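Local coordinates for protein putative branched-chain amino acid ABC transporter (Rhodospirillum rubrum ATCC 11170, PDB 3HUT) that probably serves as the periplasmic binding protein of an ABC importer, capturing an amino acid, perhaps a branched-chain one, for delivery to the membrane transporter, at residues M202-A207 and I235-P240; I198-A203 and P209-L214; A213-A216 and P222-G225. All coordinates share one frame; numbering follows the deposited sequence.

Interaction 1: M202-A207 and I235-P240; sequences MAYEDA and IDLGGP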
# COMPACT_ATOMS: atom_id res chain seq x y z
N MSE A 202 -11.66 -7.70 -6.23
CA MSE A 202 -10.84 -8.67 -6.94
C MSE A 202 -9.75 -7.99 -7.76
O MSE A 202 -9.72 -6.76 -7.88
CB MSE A 202 -11.71 -9.56 -7.84
CG MSE A 202 -12.32 -8.89 -9.06
SE MSE A 202 -13.47 -10.12 -10.07
CE MSE A 202 -15.06 -9.86 -9.06
N ALA A 203 -8.86 -8.80 -8.33
CA ALA A 203 -7.74 -8.30 -9.11
C ALA A 203 -8.06 -8.20 -10.59
O ALA A 203 -9.00 -8.82 -11.08
CB ALA A 203 -6.51 -9.19 -8.88
N TYR A 204 -7.26 -7.42 -11.30
CA TYR A 204 -7.47 -7.19 -12.72
C TYR A 204 -7.57 -8.42 -13.61
O TYR A 204 -8.39 -8.45 -14.53
CB TYR A 204 -6.39 -6.24 -13.27
CG TYR A 204 -4.98 -6.79 -13.21
CD1 TYR A 204 -4.49 -7.64 -14.20
CD2 TYR A 204 -4.12 -6.45 -12.16
CE1 TYR A 204 -3.18 -8.13 -14.16
CE2 TYR A 204 -2.82 -6.93 -12.10
CZ TYR A 204 -2.35 -7.77 -13.11
OH TYR A 204 -1.06 -8.24 -13.05
N GLU A 205 -6.76 -9.45 -13.34
CA GLU A 205 -6.80 -10.64 -14.19
C GLU A 205 -8.14 -11.37 -14.17
O GLU A 205 -8.49 -12.03 -15.15
CB GLU A 205 -5.69 -11.64 -13.81
CG GLU A 205 -5.85 -12.25 -12.44
CD GLU A 205 -5.08 -11.51 -11.38
OE1 GLU A 205 -4.83 -10.29 -11.55
OE2 GLU A 205 -4.72 -12.15 -10.37
N ASP A 206 -8.87 -11.26 -13.07
CA ASP A 206 -10.19 -11.90 -12.96
C ASP A 206 -11.30 -10.91 -13.31
O ASP A 206 -12.31 -11.29 -13.90
CB ASP A 206 -10.44 -12.43 -11.54
CG ASP A 206 -9.57 -13.62 -11.19
OD1 ASP A 206 -9.23 -14.39 -12.11
OD2 ASP A 206 -9.23 -13.80 -10.00
N ALA A 207 -11.10 -9.65 -12.95
CA ALA A 207 -12.10 -8.61 -13.21
C ALA A 207 -12.29 -8.27 -14.68
O ALA A 207 -13.42 -8.03 -15.12
CB ALA A 207 -11.74 -7.35 -12.43
N ILE A 235 -6.68 -2.66 -18.45
CA ILE A 235 -7.19 -2.09 -19.69
C ILE A 235 -6.81 -2.95 -20.90
O ILE A 235 -7.62 -3.17 -21.79
CB ILE A 235 -6.65 -0.65 -19.87
CG1 ILE A 235 -7.15 0.22 -18.70
CG2 ILE A 235 -7.11 -0.08 -21.22
CD1 ILE A 235 -6.53 1.60 -18.65
N ASP A 236 -5.58 -3.46 -20.92
CA ASP A 236 -5.16 -4.30 -22.03
C ASP A 236 -6.02 -5.56 -22.09
O ASP A 236 -6.31 -6.07 -23.17
CB ASP A 236 -3.69 -4.71 -21.91
CG ASP A 236 -2.75 -3.53 -21.91
OD1 ASP A 236 -2.99 -2.57 -22.67
OD2 ASP A 236 -1.76 -3.57 -21.16
N LEU A 237 -6.42 -6.06 -20.92
CA LEU A 237 -7.23 -7.27 -20.83
C LEU A 237 -8.73 -7.04 -20.99
O LEU A 237 -9.44 -7.91 -21.51
CB LEU A 237 -6.99 -7.96 -19.49
CG LEU A 237 -5.59 -8.53 -19.25
CD1 LEU A 237 -5.49 -9.04 -17.82
CD2 LEU A 237 -5.31 -9.67 -20.25
N GLY A 238 -9.22 -5.88 -20.55
CA GLY A 238 -10.65 -5.61 -20.64
C GLY A 238 -11.12 -4.74 -21.79
O GLY A 238 -12.28 -4.81 -22.18
N GLY A 239 -10.23 -3.92 -22.34
CA GLY A 239 -10.60 -3.06 -23.44
C GLY A 239 -11.84 -2.24 -23.15
O GLY A 239 -12.04 -1.79 -22.02
N PRO A 240 -12.73 -2.06 -24.14
CA PRO A 240 -13.96 -1.29 -23.98
C PRO A 240 -14.78 -1.65 -22.74
O PRO A 240 -15.43 -0.79 -22.14
CB PRO A 240 -14.72 -1.59 -25.27
CG PRO A 240 -13.61 -1.73 -26.27
CD PRO A 240 -12.61 -2.58 -25.51

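Interaction 2: I198-A203 and P209-L214; sequences IYLAMA and PFLRAL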
# COMPACT_ATOMS: atom_id res chain seq x y z
N ILE A 198 -22.14 -2.10 -8.73
CA ILE A 198 -21.35 -3.28 -8.39
C ILE A 198 -19.98 -2.89 -7.83
O ILE A 198 -19.32 -2.00 -8.37
CB ILE A 198 -21.12 -4.16 -9.64
CG1 ILE A 198 -22.46 -4.55 -10.25
CG2 ILE A 198 -20.31 -5.41 -9.26
CD1 ILE A 198 -22.34 -5.29 -11.57
N TYR A 199 -19.58 -3.55 -6.75
CA TYR A 199 -18.27 -3.30 -6.17
C TYR A 199 -17.47 -4.59 -6.30
O TYR A 199 -17.91 -5.64 -5.84
CB TYR A 199 -18.36 -2.93 -4.68
CG TYR A 199 -16.99 -2.70 -4.08
CD1 TYR A 199 -16.23 -1.58 -4.44
CD2 TYR A 199 -16.41 -3.64 -3.22
CE1 TYR A 199 -14.93 -1.40 -3.96
CE2 TYR A 199 -15.10 -3.47 -2.74
CZ TYR A 199 -14.37 -2.35 -3.12
OH TYR A 199 -13.08 -2.16 -2.66
N LEU A 200 -16.31 -4.51 -6.95
CA LEU A 200 -15.48 -5.69 -7.15
C LEU A 200 -14.27 -5.76 -6.23
O LEU A 200 -13.36 -4.94 -6.32
CB LEU A 200 -15.00 -5.75 -8.60
CG LEU A 200 -16.07 -5.80 -9.70
CD1 LEU A 200 -15.42 -5.83 -11.08
CD2 LEU A 200 -16.95 -7.03 -9.48
N ALA A 201 -14.26 -6.75 -5.34
CA ALA A 201 -13.12 -6.95 -4.46
C ALA A 201 -12.31 -8.04 -5.12
O ALA A 201 -12.31 -9.19 -4.67
CB ALA A 201 -13.60 -7.40 -3.07
N MSE A 202 -11.66 -7.70 -6.23
CA MSE A 202 -10.84 -8.67 -6.94
C MSE A 202 -9.75 -7.99 -7.76
O MSE A 202 -9.72 -6.76 -7.88
CB MSE A 202 -11.71 -9.56 -7.84
CG MSE A 202 -12.32 -8.89 -9.06
SE MSE A 202 -13.47 -10.12 -10.07
CE MSE A 202 -15.06 -9.86 -9.06
N ALA A 203 -8.86 -8.80 -8.33
CA ALA A 203 -7.74 -8.30 -9.11
C ALA A 203 -8.06 -8.20 -10.59
O ALA A 203 -9.00 -8.82 -11.08
CB ALA A 203 -6.51 -9.19 -8.88
N PRO A 209 -12.03 -10.18 -17.45
CA PRO A 209 -12.95 -11.08 -18.15
C PRO A 209 -14.38 -10.99 -17.61
O PRO A 209 -15.34 -11.12 -18.36
CB PRO A 209 -12.32 -12.46 -17.95
CG PRO A 209 -11.48 -12.31 -16.72
CD PRO A 209 -10.89 -10.93 -16.89
N PHE A 210 -14.52 -10.78 -16.30
CA PHE A 210 -15.85 -10.66 -15.72
C PHE A 210 -16.61 -9.50 -16.36
O PHE A 210 -17.78 -9.64 -16.73
CB PHE A 210 -15.79 -10.42 -14.21
CG PHE A 210 -17.10 -9.97 -13.64
CD1 PHE A 210 -18.21 -10.82 -13.67
CD2 PHE A 210 -17.25 -8.69 -13.13
CE1 PHE A 210 -19.45 -10.38 -13.20
CE2 PHE A 210 -18.49 -8.24 -12.66
CZ PHE A 210 -19.59 -9.09 -12.70
N LEU A 211 -15.95 -8.35 -16.46
CA LEU A 211 -16.58 -7.17 -17.04
C LEU A 211 -16.92 -7.36 -18.52
O LEU A 211 -17.91 -6.81 -19.00
CB LEU A 211 -15.68 -5.95 -16.83
CG LEU A 211 -15.62 -5.55 -15.36
CD1 LEU A 211 -14.54 -4.51 -15.13
CD2 LEU A 211 -16.98 -5.03 -14.92
N ARG A 212 -16.10 -8.12 -19.24
CA ARG A 212 -16.38 -8.37 -20.65
C ARG A 212 -17.69 -9.17 -20.73
O ARG A 212 -18.53 -8.93 -21.59
CB ARG A 212 -15.25 -9.17 -21.31
CG ARG A 212 -13.98 -8.36 -21.60
CD ARG A 212 -12.90 -9.27 -22.19
NE ARG A 212 -13.33 -9.88 -23.45
CZ ARG A 212 -12.80 -10.98 -23.97
NH1 ARG A 212 -11.81 -11.61 -23.34
NH2 ARG A 212 -13.26 -11.46 -25.12
N ALA A 213 -17.86 -10.11 -19.81
CA ALA A 213 -19.07 -10.92 -19.78
C ALA A 213 -20.27 -10.08 -19.34
O ALA A 213 -21.36 -10.16 -19.91
CB ALA A 213 -18.89 -12.11 -18.84
N LEU A 214 -20.07 -9.27 -18.30
CA LEU A 214 -21.13 -8.42 -17.80
C LEU A 214 -21.63 -7.47 -18.89
O LEU A 214 -22.83 -7.38 -19.14
CB LEU A 214 -20.62 -7.59 -16.60
CG LEU A 214 -21.61 -6.58 -16.02
CD1 LEU A 214 -22.79 -7.32 -15.39
CD2 LEU A 214 -20.91 -5.71 -14.99

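Interaction 3: A213-A216 and P222-G225; sequences ALRA and PVYG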
# COMPACT_ATOMS: atom_id res chain seq x y z
N ALA A 213 -17.86 -10.11 -19.81
CA ALA A 213 -19.07 -10.92 -19.78
C ALA A 213 -20.27 -10.08 -19.34
O ALA A 213 -21.36 -10.16 -19.91
CB ALA A 213 -18.89 -12.11 -18.84
N LEU A 214 -20.07 -9.27 -18.30
CA LEU A 214 -21.13 -8.42 -17.80
C LEU A 214 -21.63 -7.47 -18.89
O LEU A 214 -22.83 -7.38 -19.14
CB LEU A 214 -20.62 -7.59 -16.60
CG LEU A 214 -21.61 -6.58 -16.02
CD1 LEU A 214 -22.79 -7.32 -15.39
CD2 LEU A 214 -20.91 -5.71 -14.99
N ARG A 215 -20.71 -6.79 -19.56
CA ARG A 215 -21.10 -5.86 -20.61
C ARG A 215 -21.64 -6.56 -21.85
O ARG A 215 -22.48 -6.00 -22.56
CB ARG A 215 -19.92 -4.96 -21.01
CG ARG A 215 -19.36 -4.12 -19.88
CD ARG A 215 -20.44 -3.31 -19.17
NE ARG A 215 -19.86 -2.38 -18.20
CZ ARG A 215 -20.53 -1.85 -17.18
NH1 ARG A 215 -21.80 -2.15 -16.99
NH2 ARG A 215 -19.91 -1.01 -16.36
N ALA A 216 -21.17 -7.77 -22.10
CA ALA A 216 -21.63 -8.52 -23.27
C ALA A 216 -23.10 -8.84 -23.12
O ALA A 216 -23.85 -8.85 -24.10
CB ALA A 216 -20.82 -9.80 -23.43
N PRO A 222 -22.93 0.84 -13.21
CA PRO A 222 -21.59 1.37 -12.95
C PRO A 222 -20.82 0.39 -12.06
O PRO A 222 -21.41 -0.35 -11.27
CB PRO A 222 -21.88 2.71 -12.25
CG PRO A 222 -23.18 2.45 -11.55
CD PRO A 222 -23.97 1.67 -12.58
N VAL A 223 -19.50 0.40 -12.19
CA VAL A 223 -18.66 -0.51 -11.41
C VAL A 223 -17.54 0.21 -10.67
O VAL A 223 -16.86 1.07 -11.23
CB VAL A 223 -18.02 -1.57 -12.33
CG1 VAL A 223 -17.04 -2.45 -11.53
CG2 VAL A 223 -19.11 -2.43 -12.97
N TYR A 224 -17.37 -0.16 -9.40
CA TYR A 224 -16.32 0.40 -8.55
C TYR A 224 -15.51 -0.82 -8.13
O TYR A 224 -16.05 -1.93 -8.08
CB TYR A 224 -16.90 1.06 -7.30
CG TYR A 224 -17.60 2.38 -7.55
CD1 TYR A 224 -17.05 3.58 -7.09
CD2 TYR A 224 -18.82 2.43 -8.23
CE1 TYR A 224 -17.71 4.79 -7.28
CE2 TYR A 224 -19.48 3.64 -8.43
CZ TYR A 224 -18.92 4.82 -7.95
OH TYR A 224 -19.58 6.01 -8.13
N GLY A 225 -14.23 -0.64 -7.84
CA GLY A 225 -13.45 -1.80 -7.45
C GLY A 225 -12.20 -1.53 -6.65
O GLY A 225 -11.79 -0.38 -6.43

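Interaction 1: M202-A207 and I235-P240
The ring of Tyr204 meets Leu237 at its edge, near the ring plane, where Tyr204 CD1 and Leu237 CD1 come within 4.0 Å. One face of the same ring carries the carboxylate of the next residue: Glu205 OE1 sits 3.6 Å above the plane and over the centre. The leucine therefore leaves that face to the carboxylate and meets CD1 at the ring edge, the two side chains running obliquely past one another. Tyr204 CG lies between its own backbone N and carbonyl carbon (chi1 64°), a setting that swings the ring toward helix 232-238. Leu237 points its CB at helix 204-216, and a single branch does the touching, since the same CD1 also lies 4.2 Å from Glu205 CA and so reaches the backbone of the helix's first turn. Between the two segments the nearest CA atoms, Glu205 CA and Leu237 CA, are 7.5 Å apart, and the buried surface totals 84 Å².

Each segment holds one end of a helix. Ala203 is the N-cap residue of helix 204-216, and its carbonyl O accepts from both Ala207 N, at 2.9 Å, and Asp206 N, at 3.2 Å. On the other side helix 232-238 is followed by Gly239, whose phi is positive (52°). The side chain of Tyr204 also touches Lys233 and Phe234 of that helix, while the Asp206 carboxylate makes a salt bridge with Arg181 and accepts a hydrogen bond from Gly179 N.

No hydrogen bond or salt bridge joins 202-207 to 235-240. With Leu237 and Glu205 both exposed, the contact is a small apolar touch at the surface, a methyl against a ring edge, and its few carbon contacts imply modest cohesion between the helix start and the helix end.

Interaction 2: I198-A203 and P209-L214
Strand 198-201 and helix 209-214 run nearly antiparallel, at 157° between their N-to-C directions, with axes 12.0 Å apart at closest approach, so that side chains alone fill the gap. Leu200 and Phe210 form the middle of the interface. Both methyls of Leu200 touch the CD2/CE2 side of the Phe210 ring: Leu200 CD2 lies 3.7 Å from Phe210 CE2, while Leu200 CD1 is 4.0 Å from Phe210 CD2. The leucine reaches the ring obliquely. Phe210 has CG anti to its backbone N (chi1 166°), which carries the ring down from the helix onto the strand. Leu200 CD1 further meets Leu211 CD2 at 4.2 Å; the Leu211 side chain starts out along the flank of the helix and only its end bends in. Toward the start of the strand, Ile198 and Leu214 reach for each other tip to tip, with Ile198 CD1 and Leu214 CD2 3.7 Å apart. All five of these residues are buried, and no hydrogen bond crosses the interface, so its 213 Å² of buried surface is held by apolar packing.

The arrangement belongs to a right-handed beta-alpha-beta crossover: strand 197-201 leads into helix 204-216, which returns across the sheet before strand 223-225 pairs alongside in parallel. Ile145 of the adjoining strand 141-147 touches Ile198, Leu200 and Phe210, extending the apolar layer to the next strand. Helix 184-193 closes against it through Ile190 on Ile198 and Val186 and Ile187 on Phe210, while Val223 of strand 223-225 borders Leu200 and Leu211.

Interaction 3: A213-A216 and P222-G225
Val223 provides the close-packed side of this contact through one methyl, CG2, which receives both helix residues. Val223 CG2 approaches the guanidinium obliquely, 3.8 Å from Arg215 NH2, and Leu214 CD2 stands at 4.3 Å from the same Val223 CG2. Leu214 also backs the guanidinium, its CD2 lying 4.1 Å above the plane and offset toward the rim, so one face of the planar group has a methyl near its rim. The arginine arrives there because its chain bends at chi2 (-52°), which turns an initially flanking side chain toward the strand.

Toward Pro222 the fit is looser. Pro222 CB points away from the helix segment, and Arg215 NH2 comes only to 4.5 Å from Pro222 CA, at the guanidinium edge; both residues are partly exposed. No hydrogen bond joins the segments, and the polar end of Arg215 is instead held by the intervening loop, where NH1 bonds to Leu221 O and Ser219 O.

The contact thus spans the second half of the beta-alpha-beta unit. Strand 223-225 lies between strands 197-201 and 246-249, with Val223 beside Leu200 beneath the C-terminal turn of helix 204-216.

Overall arrangement
Following the chain from the N terminus, strand 197-201 comes first, and interaction 2 closes a short loop by folding helix 204-216 back over it. Interaction 3 begins on the end of that helix, sharing Ala213 and Leu214, and closes the next loop onto strand 223-225. That strand pairs with 197-201, Leu200 N lying 2.8 Å from Tyr224 O, a probable hydrogen bond. Interaction 1 starts at the beginning of the helix and reaches on to helix 232-238, so interaction 3 is nested within its span. Interaction 2 overlaps its start, sharing Met202 and Ala203. Helix 204-216 is common to all three, linking two sheet strands and a neighbouring helix within one lobe.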